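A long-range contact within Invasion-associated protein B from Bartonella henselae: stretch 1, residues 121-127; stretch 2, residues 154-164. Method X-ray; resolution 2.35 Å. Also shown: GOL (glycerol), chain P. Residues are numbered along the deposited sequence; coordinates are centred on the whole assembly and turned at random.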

# COMPACT_ATOMS: atom_id res chain seq x y z
N TYR C 121 21.25 -45.99 -16.20
CA TYR C 121 20.36 -44.86 -16.41
C TYR C 121 21.12 -43.54 -16.30
O TYR C 121 20.85 -42.60 -17.04
CB TYR C 121 19.18 -44.89 -15.44
CG TYR C 121 17.94 -44.19 -15.97
CD1 TYR C 121 17.83 -42.80 -15.94
CD2 TYR C 121 16.88 -44.91 -16.50
CE1 TYR C 121 16.70 -42.15 -16.41
CE2 TYR C 121 15.75 -44.27 -16.97
CZ TYR C 121 15.67 -42.89 -16.93
OH TYR C 121 14.56 -42.26 -17.41
N VAL C 122 22.06 -43.49 -15.35
CA VAL C 122 22.98 -42.36 -15.19
C VAL C 122 23.77 -42.10 -16.48
O VAL C 122 23.84 -40.97 -16.94
CB VAL C 122 23.93 -42.57 -13.98
CG1 VAL C 122 25.09 -41.59 -14.00
CG2 VAL C 122 23.16 -42.44 -12.66
N ALA C 123 24.31 -43.17 -17.07
CA ALA C 123 25.02 -43.11 -18.35
C ALA C 123 24.15 -42.59 -19.51
O ALA C 123 24.64 -41.88 -20.39
CB ALA C 123 25.62 -44.47 -18.69
N ALA C 124 22.87 -42.95 -19.50
CA ALA C 124 21.90 -42.47 -20.49
C ALA C 124 21.60 -40.99 -20.31
O ALA C 124 21.45 -40.27 -21.29
CB ALA C 124 20.62 -43.30 -20.43
N LEU C 125 21.50 -40.56 -19.05
CA LEU C 125 21.31 -39.16 -18.67
C LEU C 125 22.46 -38.26 -19.14
O LEU C 125 22.23 -37.13 -19.57
CB LEU C 125 21.14 -39.04 -17.15
CG LEU C 125 19.83 -38.82 -16.38
CD1 LEU C 125 18.56 -38.92 -17.21
CD2 LEU C 125 19.78 -39.74 -15.18
N ARG C 126 23.68 -38.78 -19.05
CA ARG C 126 24.89 -38.07 -19.49
C ARG C 126 24.93 -37.86 -21.00
O ARG C 126 25.41 -36.83 -21.47
CB ARG C 126 26.16 -38.81 -19.06
CG ARG C 126 26.23 -39.13 -17.59
CD ARG C 126 27.52 -39.84 -17.24
NE ARG C 126 28.49 -38.87 -16.76
CZ ARG C 126 28.95 -38.82 -15.52
NH1 ARG C 126 28.58 -39.72 -14.62
NH2 ARG C 126 29.80 -37.87 -15.18
N ALA C 127 24.41 -38.83 -21.75
CA ALA C 127 24.40 -38.77 -23.21
C ALA C 127 23.12 -38.17 -23.79
O ALA C 127 23.05 -37.90 -24.99
CB ALA C 127 24.65 -40.17 -23.79
C1 GOL P . 26.95 -32.18 -20.07
O1 GOL P . 27.89 -31.15 -19.82
C2 GOL P . 26.35 -32.16 -21.48
O2 GOL P . 26.13 -30.85 -21.95
C3 GOL P . 25.04 -32.95 -21.48
O3 GOL P . 25.04 -33.95 -20.49
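Stretch 2 154-164: GFSNALNRLIA

Stretch 2 is helical from Phe-155 through Ala-164 and continues as helix beyond it. Gly-154 is the N-cap residue, with phi/psi of 102/-1, a backbone shape that favours glycine. The helix carries regular i to i+4 bonds, beginning with Ala-158 N to Gly-154 O at 3.0 Å. It crosses the helix of stretch 1 at 128° between N-to-C directions, so the two run closer to antiparallel than parallel. The axes approach to 9.1 Å. The backbones come nearest at Arg-126 and Ser-156, whose CA atoms are 4.7 Å apart. The contact buries 349 Å² in all.

Arg-126 covers the most surface. Its CA-to-CB bond points sideways, but the end of the side chain comes nearer to stretch 2. Arg-126 NE donates a hydrogen bond to Ser-156 OG at 3.0 Å. Leu-159 CD2 lies over one face of the guanidinium, 3.4 Å from Arg-126 NH1. Ile-163 CD1 is at the guanidinium edge, 4.3 Å from Arg-126 NH2. Arg-126 NH2 and Asn-160 OD1 are modelled 2.3 Å apart, too short for a hydrogen bond, so this pair is best read as a clash.

Phe-155 points toward stretch 1, with chi1 in the t well. Leu-125 CB sits over one face of its ring, 4.0 Å from the centroid and 3.7 Å from Phe-155 CE2. This is a CH-pi contact between two buried residues. One turn further along, Leu-159 also points toward stretch 1. Its CD2 reaches Val-122 CG1 at 3.7 Å, so apolar packing continues beside the arginine.

A glycerol, probably from the crystallisation liquor, bridges the two stretches. Its O3 donates to Arg-126 O at 3.1 Å and accepts a weak bond from Ser-156 N at 3.4 Å.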

# COMPACT_ATOMS: atom_id res chain seq x y z
N GLY C 154 24.26 -30.00 -19.55
CA GLY C 154 25.08 -29.71 -18.38
C GLY C 154 25.01 -30.76 -17.29
O GLY C 154 25.69 -30.62 -16.27
N PHE C 155 24.21 -31.81 -17.49
CA PHE C 155 24.03 -32.88 -16.51
C PHE C 155 25.34 -33.59 -16.21
O PHE C 155 25.69 -33.79 -15.04
CB PHE C 155 22.98 -33.90 -16.97
CG PHE C 155 22.62 -34.94 -15.93
CD1 PHE C 155 21.47 -34.79 -15.16
CD2 PHE C 155 23.40 -36.08 -15.74
CE1 PHE C 155 21.12 -35.74 -14.19
CE2 PHE C 155 23.08 -37.03 -14.77
CZ PHE C 155 21.93 -36.86 -14.00
N SER C 156 26.05 -33.99 -17.26
CA SER C 156 27.30 -34.74 -17.14
C SER C 156 28.36 -33.94 -16.38
O SER C 156 28.98 -34.45 -15.45
CB SER C 156 27.80 -35.17 -18.53
OG SER C 156 28.51 -36.39 -18.49
N ASN C 157 28.53 -32.67 -16.76
CA ASN C 157 29.50 -31.79 -16.10
C ASN C 157 29.17 -31.44 -14.66
O ASN C 157 30.07 -31.31 -13.83
CB ASN C 157 29.72 -30.51 -16.92
CG ASN C 157 30.59 -30.73 -18.14
OD1 ASN C 157 31.43 -31.64 -18.18
ND2 ASN C 157 30.40 -29.90 -19.15
N ALA C 158 27.88 -31.29 -14.37
CA ALA C 158 27.42 -31.07 -13.00
C ALA C 158 27.60 -32.33 -12.13
O ALA C 158 27.97 -32.23 -10.97
CB ALA C 158 25.97 -30.60 -12.97
N LEU C 159 27.36 -33.50 -12.71
CA LEU C 159 27.56 -34.76 -11.99
C LEU C 159 29.04 -35.04 -11.71
O LEU C 159 29.38 -35.55 -10.65
CB LEU C 159 26.90 -35.93 -12.73
CG LEU C 159 26.87 -37.29 -12.04
CD1 LEU C 159 26.32 -37.22 -10.61
CD2 LEU C 159 26.05 -38.24 -12.88
N ASN C 160 29.90 -34.68 -12.66
CA ASN C 160 31.36 -34.73 -12.48
C ASN C 160 31.86 -33.86 -11.33
O ASN C 160 32.78 -34.25 -10.61
CB ASN C 160 32.08 -34.32 -13.77
CG ASN C 160 31.97 -35.36 -14.86
OD1 ASN C 160 31.53 -36.47 -14.62
ND2 ASN C 160 32.38 -35.00 -16.07
N ARG C 161 31.25 -32.69 -11.19
CA ARG C 161 31.51 -31.78 -10.08
C ARG C 161 31.02 -32.36 -8.75
O ARG C 161 31.70 -32.23 -7.73
CB ARG C 161 30.88 -30.41 -10.36
CG ARG C 161 31.08 -29.35 -9.28
CD ARG C 161 32.54 -29.06 -9.00
NE ARG C 161 32.68 -28.00 -8.02
CZ ARG C 161 33.74 -27.82 -7.24
NH1 ARG C 161 34.77 -28.66 -7.31
NH2 ARG C 161 33.76 -26.82 -6.38
N LEU C 162 29.86 -33.02 -8.78
CA LEU C 162 29.32 -33.72 -7.61
C LEU C 162 30.21 -34.87 -7.14
O LEU C 162 30.33 -35.11 -5.93
CB LEU C 162 27.90 -34.22 -7.91
CG LEU C 162 26.73 -33.66 -7.08
CD1 LEU C 162 26.67 -32.15 -7.04
CD2 LEU C 162 25.43 -34.25 -7.57
N ILE C 163 30.83 -35.57 -8.09
CA ILE C 163 31.81 -36.62 -7.81
C ILE C 163 33.05 -36.03 -7.16
O ILE C 163 33.56 -36.55 -6.17
CB ILE C 163 32.16 -37.44 -9.09
CG1 ILE C 163 30.93 -38.21 -9.59
CG2 ILE C 163 33.30 -38.42 -8.84
CD1 ILE C 163 30.96 -38.59 -11.06
N ALA C 164 33.52 -34.91 -7.71
CA ALA C 164 34.68 -34.17 -7.21
C ALA C 164 34.47 -33.57 -5.81
O ALA C 164 35.42 -33.48 -5.03
CB ALA C 164 35.08 -33.08 -8.19